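Local coordinates for ssDNA binding protein (Aeropyrum pernix, PDB 4PSN) that probably binds single-stranded DNA, which its subunits are thought to enclose in a system of tunnels running between them, at residues F124-V129 / E192-L197; L151-L156 / D188-S193. All coordinates share one frame; numbering follows the deposited sequence.

Contacts 1 and 2 lay one helix, 186-198, against one face of the antiparallel sheet in the C-terminal domain. Their centres are only 8 Å apart, and both segments on the helix contain Glu192 and Ser193. Contact 1 joins the later turns of the helix to the edge strand 125-131; contact 2 joins the earlier turns to strand 146-155, two places further into the sheet. The two meet directly where Val126 CG2 lies 3.6 Å from Val190 CG1. Apolar packing runs through both, with one hydrogen bond added in contact 1. Contact 2 alone is reached by another subunit, which packs on Ile152 and Leu156, neither of which touches the helix segment.

Contact 1 (F124-V129 / E192-L197); sequences FTVEKV and ESVSRL
Ser195 and Phe124 are joined by the one hydrogen bond of this contact: the backbone N of Phe124 donates to Ser195 OG at 3.0 Å, with an angle of 155° at the hydrogen. Ser195 OG stands anti to its own carbonyl carbon (chi1 -56°), which directs the hydroxyl to the N of Phe124. With an alanine here the acceptor is gone, which is likely to leave the N-H of Phe124 without its mate. Next to the bond lies close packing. Val194 CG1 sits 3.8 Å from Phe124 O and makes apolar contact with Phe124 CB at 4.1 Å. The same methyl meets Val126 CG1, 4.0 Å away, with Val194 CG2 close to it as well, and the two valines reach toward each other tip to tip. The Phe124 ring has the CA of Ser195 at its edge, and Phe198 meets it with the planes inclined at about 60°.

Farther along, strand and helix diverge. Thr125, with its CB directed away from the helix, and Glu127 are exposed on the strand, as are Glu192 and Arg196 on the helix; Arg196 forms a salt bridge with Glu121 instead. The strand itself is paired with 137-143 through backbone bonds such as Thr125 with Met142. The arrangement is that of a helix packed on an antiparallel sheet, here against Phe124 and Val126 at one end of the edge strand.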
ATOM      1  N   PHE C 124     -25.246  20.447  13.743  1.00 21.94           N
ATOM      2  CA  PHE C 124     -24.518  20.139  14.957  1.00 20.47           C
ATOM      3  C   PHE C 124     -25.248  20.747  16.151  1.00 24.67           C
ATOM      4  O   PHE C 124     -25.998  21.719  16.008  1.00 26.91           O
ATOM      5  CB  PHE C 124     -23.085  20.712  14.887  1.00 19.98           C
ATOM      6  CG  PHE C 124     -22.226  20.088  13.799  1.00 23.57           C
ATOM      7  CD1 PHE C 124     -21.698  18.811  13.957  1.00 18.38           C
ATOM      8  CD2 PHE C 124     -21.946  20.780  12.624  1.00 19.12           C
ATOM      9  CE1 PHE C 124     -20.897  18.229  12.974  1.00 19.85           C
ATOM     10  CE2 PHE C 124     -21.155  20.198  11.620  1.00 20.30           C
ATOM     11  CZ  PHE C 124     -20.632  18.919  11.798  1.00 20.41           C
ATOM     12  N   THR C 125     -25.031  20.167  17.327  1.00 19.19           N
ATOM     13  CA  THR C 125     -25.455  20.780  18.587  1.00 22.84           C
ATOM     14  C   THR C 125     -24.201  20.986  19.452  1.00 23.97           C
ATOM     15  O   THR C 125     -23.139  20.486  19.123  1.00 23.12           O
ATOM     16  CB  THR C 125     -26.484  19.903  19.321  1.00 30.90           C
ATOM     17  OG1 THR C 125     -25.892  18.642  19.666  1.00 32.71           O
ATOM     18  CG2 THR C 125     -27.734  19.660  18.435  1.00 29.26           C
ATOM     19  N   VAL C 126     -24.310  21.725  20.543  1.00 22.48           N
ATOM     20  CA  VAL C 126     -23.148  21.997  21.381  1.00 23.98           C
ATOM     21  C   VAL C 126     -23.540  21.947  22.837  1.00 30.08           C
ATOM     22  O   VAL C 126     -24.721  22.063  23.180  1.00 26.71           O
ATOM     23  CB  VAL C 126     -22.532  23.401  21.128  1.00 29.05           C
ATOM     24  CG1 VAL C 126     -22.031  23.536  19.688  1.00 25.43           C
ATOM     25  CG2 VAL C 126     -23.526  24.493  21.475  1.00 30.63           C
ATOM     26  N   GLU C 127     -22.540  21.781  23.690  1.00 26.20           N
ATOM     27  CA  GLU C 127     -22.740  21.909  25.124  1.00 33.00           C
ATOM     28  C   GLU C 127     -21.508  22.596  25.680  1.00 25.35           C
ATOM     29  O   GLU C 127     -20.378  22.203  25.345  1.00 25.07           O
ATOM     30  CB  GLU C 127     -22.922  20.528  25.762  1.00 40.59           C
ATOM     31  CG  GLU C 127     -23.675  20.555  27.086  1.00 61.50           C
ATOM     32  CD  GLU C 127     -25.095  21.107  26.950  1.00 77.19           C
ATOM     33  OE1 GLU C 127     -25.338  22.259  27.381  1.00 78.13           O
ATOM     34  OE2 GLU C 127     -25.968  20.385  26.414  1.00 83.41           O
ATOM     35  N   LYS C 128     -21.721  23.624  26.498  1.00 21.96           N
ATOM     36  CA  LYS C 128     -20.629  24.345  27.130  1.00 27.72           C
ATOM     37  C   LYS C 128     -19.830  23.416  28.045  1.00 28.84           C
ATOM     38  O   LYS C 128     -20.401  22.652  28.830  1.00 28.07           O
ATOM     39  CB  LYS C 128     -21.146  25.562  27.911  1.00 29.30           C
ATOM     40  CG  LYS C 128     -20.039  26.366  28.600  1.00 29.47           C
ATOM     41  CD  LYS C 128     -20.490  27.777  28.968  1.00 37.21           C
ATOM     42  CE  LYS C 128     -21.874  27.792  29.599  1.00 53.22           C
ATOM     43  NZ  LYS C 128     -22.303  29.169  30.021  1.00 60.42           N
ATOM     44  N   VAL C 129     -18.510  23.460  27.898  1.00 23.84           N
ATOM     45  CA  VAL C 129     -17.595  22.701  28.741  1.00 29.64           C
ATOM     46  C   VAL C 129     -17.062  23.554  29.883  1.00 31.84           C
ATOM     47  O   VAL C 129     -17.023  23.118  31.029  1.00 31.64           O
ATOM     48  CB  VAL C 129     -16.368  22.223  27.945  1.00 32.06           C
ATOM     49  CG1 VAL C 129     -15.392  21.484  28.868  1.00 34.56           C
ATOM     50  CG2 VAL C 129     -16.788  21.350  26.793  1.00 32.60           C
ATOM     51  N   GLU C 192     -27.069  28.789  17.650  1.00 20.51           N
ATOM     52  CA  GLU C 192     -27.775  29.177  16.429  1.00 21.19           C
ATOM     53  C   GLU C 192     -26.880  29.181  15.192  1.00 24.89           C
ATOM     54  O   GLU C 192     -27.383  29.093  14.075  1.00 27.26           O
ATOM     55  CB  GLU C 192     -28.468  30.543  16.635  1.00 19.12           C
ATOM     56  CG  GLU C 192     -29.526  30.459  17.730  1.00 24.07           C
ATOM     57  CD  GLU C 192     -30.143  31.812  18.123  1.00 26.61           C
ATOM     58  OE1 GLU C 192     -29.695  32.867  17.630  1.00 28.32           O
ATOM     59  OE2 GLU C 192     -31.080  31.794  18.940  1.00 26.35           O
ATOM     60  N   SER C 193     -25.558  29.228  15.404  1.00 21.84           N
ATOM     61  CA  SER C 193     -24.598  29.519  14.334  1.00 22.01           C
ATOM     62  C   SER C 193     -23.570  28.419  14.060  1.00 21.40           C
ATOM     63  O   SER C 193     -22.915  28.431  13.017  1.00 23.43           O
ATOM     64  CB  SER C 193     -23.845  30.814  14.650  1.00 27.51           C
ATOM     65  OG  SER C 193     -24.748  31.862  14.956  1.00 30.93           O
ATOM     66  N   VAL C 194     -23.428  27.468  14.981  1.00 24.80           N
ATOM     67  CA  VAL C 194     -22.398  26.441  14.823  1.00 23.86           C
ATOM     68  C   VAL C 194     -22.534  25.694  13.504  1.00 22.84           C
ATOM     69  O   VAL C 194     -21.542  25.501  12.802  1.00 19.61           O
ATOM     70  CB  VAL C 194     -22.308  25.452  16.021  1.00 24.09           C
ATOM     71  CG1 VAL C 194     -23.583  24.628  16.160  1.00 23.31           C
ATOM     72  CG2 VAL C 194     -21.115  24.515  15.839  1.00 24.57           C
ATOM     73  N   SER C 195     -23.757  25.311  13.144  1.00 18.39           N
ATOM     74  CA  SER C 195     -23.977  24.557  11.918  1.00 18.43           C
ATOM     75  C   SER C 195     -23.681  25.424  10.682  1.00 23.63           C
ATOM     76  O   SER C 195     -23.061  24.974   9.728  1.00 20.00           O
ATOM     77  CB  SER C 195     -25.418  24.037  11.857  1.00 23.99           C
ATOM     78  OG  SER C 195     -25.741  23.264  13.007  1.00 24.41           O
ATOM     79  N   ARG C 196     -24.152  26.662  10.702  1.00 26.43           N
ATOM     80  CA  ARG C 196     -23.869  27.612   9.630  1.00 27.30           C
ATOM     81  C   ARG C 196     -22.355  27.849   9.468  1.00 24.84           C
ATOM     82  O   ARG C 196     -21.828  27.876   8.356  1.00 20.91           O
ATOM     83  CB  ARG C 196     -24.604  28.923   9.924  1.00 32.31           C
ATOM     84  CG  ARG C 196     -24.125  30.149   9.156  1.00 42.04           C
ATOM     85  CD  ARG C 196     -24.412  30.016   7.676  1.00 52.37           C
ATOM     86  NE  ARG C 196     -25.383  28.953   7.438  1.00 61.92           N
ATOM     87  CZ  ARG C 196     -26.585  29.134   6.899  1.00 70.32           C
ATOM     88  NH1 ARG C 196     -27.407  28.106   6.736  1.00 73.27           N
ATOM     89  NH2 ARG C 196     -26.970  30.345   6.515  1.00 71.68           N
ATOM     90  N   LEU C 197     -21.651  27.997  10.581  1.00 20.07           N
ATOM     91  CA  LEU C 197     -20.214  28.212  10.525  1.00 21.52           C
ATOM     92  C   LEU C 197     -19.482  27.026   9.906  1.00 25.78           C
ATOM     93  O   LEU C 197     -18.589  27.204   9.075  1.00 22.53           O
ATOM     94  CB  LEU C 197     -19.671  28.527  11.913  1.00 23.42           C
ATOM     95  CG  LEU C 197     -20.031  29.922  12.422  1.00 29.39           C
ATOM     96  CD1 LEU C 197     -19.712  30.065  13.905  1.00 27.49           C
ATOM     97  CD2 LEU C 197     -19.314  30.995  11.604  1.00 30.78           C
TER

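Contact 2 (L151-L156 / D188-S193)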
ATOM      1  N   LEU C 151     -15.211  23.568  20.052  1.00 17.53           N
ATOM      2  CA  LEU C 151     -15.205  24.893  19.489  1.00 19.37           C
ATOM      3  C   LEU C 151     -14.676  25.773  20.589  1.00 18.80           C
ATOM      4  O   LEU C 151     -14.970  25.535  21.746  1.00 21.68           O
ATOM      5  CB  LEU C 151     -16.650  25.267  19.200  1.00 26.84           C
ATOM      6  CG  LEU C 151     -16.907  26.589  18.528  1.00 38.12           C
ATOM      7  CD1 LEU C 151     -17.234  26.311  17.086  1.00 43.08           C
ATOM      8  CD2 LEU C 151     -18.062  27.265  19.216  1.00 41.21           C
ATOM      9  N   ILE C 152     -13.908  26.795  20.242  1.00 17.61           N
ATOM     10  CA  ILE C 152     -13.469  27.738  21.253  1.00 19.99           C
ATOM     11  C   ILE C 152     -13.813  29.152  20.823  1.00 17.39           C
ATOM     12  O   ILE C 152     -13.591  29.545  19.682  1.00 17.60           O
ATOM     13  CB  ILE C 152     -11.956  27.596  21.559  1.00 21.63           C
ATOM     14  CG1 ILE C 152     -11.517  28.625  22.609  1.00 24.24           C
ATOM     15  CG2 ILE C 152     -11.115  27.727  20.273  1.00 20.94           C
ATOM     16  CD1 ILE C 152     -10.143  28.282  23.209  1.00 23.12           C
ATOM     17  N   VAL C 153     -14.370  29.913  21.747  1.00 16.10           N
ATOM     18  CA  VAL C 153     -14.832  31.255  21.450  1.00 17.74           C
ATOM     19  C   VAL C 153     -14.106  32.278  22.312  1.00 17.48           C
ATOM     20  O   VAL C 153     -14.107  32.188  23.547  1.00 20.87           O
ATOM     21  CB  VAL C 153     -16.347  31.369  21.728  1.00 22.54           C
ATOM     22  CG1 VAL C 153     -16.832  32.817  21.485  1.00 19.22           C
ATOM     23  CG2 VAL C 153     -17.098  30.395  20.832  1.00 19.29           C
ATOM     24  N   THR C 154     -13.490  33.259  21.669  1.00 18.64           N
ATOM     25  CA  THR C 154     -12.794  34.307  22.409  1.00 22.60           C
ATOM     26  C   THR C 154     -13.573  35.613  22.307  1.00 20.51           C
ATOM     27  O   THR C 154     -13.643  36.210  21.243  1.00 24.88           O
ATOM     28  CB  THR C 154     -11.361  34.549  21.857  1.00 32.81           C
ATOM     29  OG1 THR C 154     -10.647  33.310  21.780  1.00 32.41           O
ATOM     30  CG2 THR C 154     -10.593  35.529  22.757  1.00 31.22           C
ATOM     31  N   PRO C 155     -14.168  36.054  23.411  1.00 23.60           N
ATOM     32  CA  PRO C 155     -14.946  37.293  23.364  1.00 25.79           C
ATOM     33  C   PRO C 155     -14.024  38.484  23.144  1.00 26.22           C
ATOM     34  O   PRO C 155     -12.966  38.595  23.767  1.00 26.36           O
ATOM     35  CB  PRO C 155     -15.600  37.354  24.756  1.00 29.42           C
ATOM     36  CG  PRO C 155     -15.549  35.928  25.266  1.00 28.62           C
ATOM     37  CD  PRO C 155     -14.286  35.365  24.707  1.00 29.83           C
ATOM     38  N   LEU C 156     -14.390  39.345  22.213  1.00 22.57           N
ATOM     39  CA  LEU C 156     -13.642  40.574  22.030  1.00 27.75           C
ATOM     40  C   LEU C 156     -14.497  41.680  22.636  1.00 34.09           C
ATOM     41  O   LEU C 156     -14.900  41.592  23.790  1.00 45.81           O
ATOM     42  CB  LEU C 156     -13.376  40.815  20.548  1.00 30.92           C
ATOM     43  CG  LEU C 156     -12.636  39.657  19.863  1.00 30.83           C
ATOM     44  CD1 LEU C 156     -12.647  39.789  18.341  1.00 30.59           C
ATOM     45  CD2 LEU C 156     -11.213  39.525  20.400  1.00 28.45           C
ATOM     46  N   ASP C 188     -26.287  31.488  23.216  1.00 25.53           N
ATOM     47  CA  ASP C 188     -27.287  31.554  22.160  1.00 25.68           C
ATOM     48  C   ASP C 188     -26.656  31.618  20.765  1.00 22.44           C
ATOM     49  O   ASP C 188     -27.077  30.915  19.857  1.00 23.64           O
ATOM     50  CB  ASP C 188     -28.206  32.752  22.384  1.00 26.65           C
ATOM     51  CG  ASP C 188     -29.036  32.613  23.648  1.00 38.82           C
ATOM     52  OD1 ASP C 188     -29.503  31.485  23.922  1.00 32.91           O
ATOM     53  OD2 ASP C 188     -29.216  33.623  24.368  1.00 43.59           O
ATOM     54  N   PHE C 189     -25.658  32.477  20.588  1.00 22.59           N
ATOM     55  CA  PHE C 189     -25.044  32.603  19.281  1.00 21.95           C
ATOM     56  C   PHE C 189     -24.454  31.271  18.815  1.00 22.30           C
ATOM     57  O   PHE C 189     -24.618  30.872  17.657  1.00 22.14           O
ATOM     58  CB  PHE C 189     -23.966  33.684  19.285  1.00 23.80           C
ATOM     59  CG  PHE C 189     -23.238  33.789  17.987  1.00 31.19           C
ATOM     60  CD1 PHE C 189     -23.638  34.702  17.023  1.00 33.53           C
ATOM     61  CD2 PHE C 189     -22.164  32.954  17.714  1.00 29.76           C
ATOM     62  CE1 PHE C 189     -22.962  34.790  15.814  1.00 33.49           C
ATOM     63  CE2 PHE C 189     -21.487  33.037  16.502  1.00 27.89           C
ATOM     64  CZ  PHE C 189     -21.890  33.950  15.554  1.00 28.74           C
ATOM     65  N   VAL C 190     -23.789  30.559  19.718  1.00 22.01           N
ATOM     66  CA  VAL C 190     -23.162  29.294  19.329  1.00 21.37           C
ATOM     67  C   VAL C 190     -24.202  28.237  18.932  1.00 20.72           C
ATOM     68  O   VAL C 190     -24.047  27.545  17.927  1.00 23.76           O
ATOM     69  CB  VAL C 190     -22.218  28.768  20.421  1.00 23.82           C
ATOM     70  CG1 VAL C 190     -21.773  27.353  20.099  1.00 26.98           C
ATOM     71  CG2 VAL C 190     -21.005  29.687  20.515  1.00 21.50           C
ATOM     72  N   ARG C 191     -25.271  28.124  19.711  1.00 20.02           N
ATOM     73  CA  ARG C 191     -26.362  27.210  19.363  1.00 18.57           C
ATOM     74  C   ARG C 191     -26.887  27.507  17.947  1.00 21.23           C
ATOM     75  O   ARG C 191     -27.102  26.600  17.132  1.00 23.87           O
ATOM     76  CB  ARG C 191     -27.514  27.365  20.372  1.00 18.41           C
ATOM     77  CG  ARG C 191     -28.710  26.417  20.116  1.00 18.45           C
ATOM     78  CD  ARG C 191     -29.863  26.759  21.068  1.00 18.48           C
ATOM     79  NE  ARG C 191     -30.385  28.088  20.774  1.00 22.90           N
ATOM     80  CZ  ARG C 191     -30.415  29.109  21.625  1.00 24.68           C
ATOM     81  NH1 ARG C 191     -29.973  28.984  22.869  1.00 24.46           N
ATOM     82  NH2 ARG C 191     -30.898  30.270  21.220  1.00 23.35           N
ATOM     83  N   GLU C 192     -27.069  28.789  17.650  1.00 20.51           N
ATOM     84  CA  GLU C 192     -27.775  29.177  16.429  1.00 21.19           C
ATOM     85  C   GLU C 192     -26.880  29.181  15.192  1.00 24.89           C
ATOM     86  O   GLU C 192     -27.383  29.093  14.075  1.00 27.26           O
ATOM     87  CB  GLU C 192     -28.468  30.543  16.635  1.00 19.12           C
ATOM     88  CG  GLU C 192     -29.526  30.459  17.730  1.00 24.07           C
ATOM     89  CD  GLU C 192     -30.143  31.812  18.123  1.00 26.61           C
ATOM     90  OE1 GLU C 192     -29.695  32.867  17.630  1.00 28.32           O
ATOM     91  OE2 GLU C 192     -31.080  31.794  18.940  1.00 26.35           O
ATOM     92  N   SER C 193     -25.558  29.228  15.404  1.00 21.84           N
ATOM     93  CA  SER C 193     -24.598  29.519  14.334  1.00 22.01           C
ATOM     94  C   SER C 193     -23.570  28.419  14.060  1.00 21.40           C
ATOM     95  O   SER C 193     -22.915  28.431  13.017  1.00 23.43           O
ATOM     96  CB  SER C 193     -23.845  30.814  14.650  1.00 27.51           C
ATOM     97  OG  SER C 193     -24.748  31.862  14.956  1.00 30.93           O
TER
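Val190 meets both Leu151 and Val153, and the contact between strand and helix is wholly apolar. Leu151 and Val190 reach toward each other tip to tip: Leu151 CD2 lies 3.8 Å from Val190 CG1 and 4.0 Å from Val190 CG2, so a single leucine methyl touches both branches of the valine. Leu151 CG is anti to the backbone N (chi1 -177°), which extends the side chain off the sheet to the helix. Val153 approaches differently, sliding past Val190 in the opposite direction, with Val153 CG2 4.0 Å from Val190 CG2. All three residues are buried. Tyr139 of the neighbouring strand touches each of them, and Ile141, Val162 and Leu174 also pack on Leu151.

The polar side-chain interactions lie within the helix segment. Ser193 OG donates to Phe189 O at 2.9 Å, one turn back, and the same hydroxyl oxygen stands 3.4 Å above the Phe189 ring, over its centre. Arg191 links two acids in a salt-bridge network. Its NH1 reaches Asp188 OD1 at 2.8 Å, using the anti lone pair of that oxygen, and its NH2 meets Glu192 OE2 at 2.7 Å from above the carboxylate plane.

On the strand, backbone bonds join Leu151 to Tyr139 and Ile152 to Arg163, tying 146-155 to both neighbouring strands, and Ile152 also packs on Arg176 of the second subunit.

The chemistry is thus divided: between these two segments only methyl groups meet, a contact that demands shape rather than direction, while the charges of Asp188, Arg191 and Glu192 are paired with one another, and Asp188 with Arg185 too, and take no part in the strand contact.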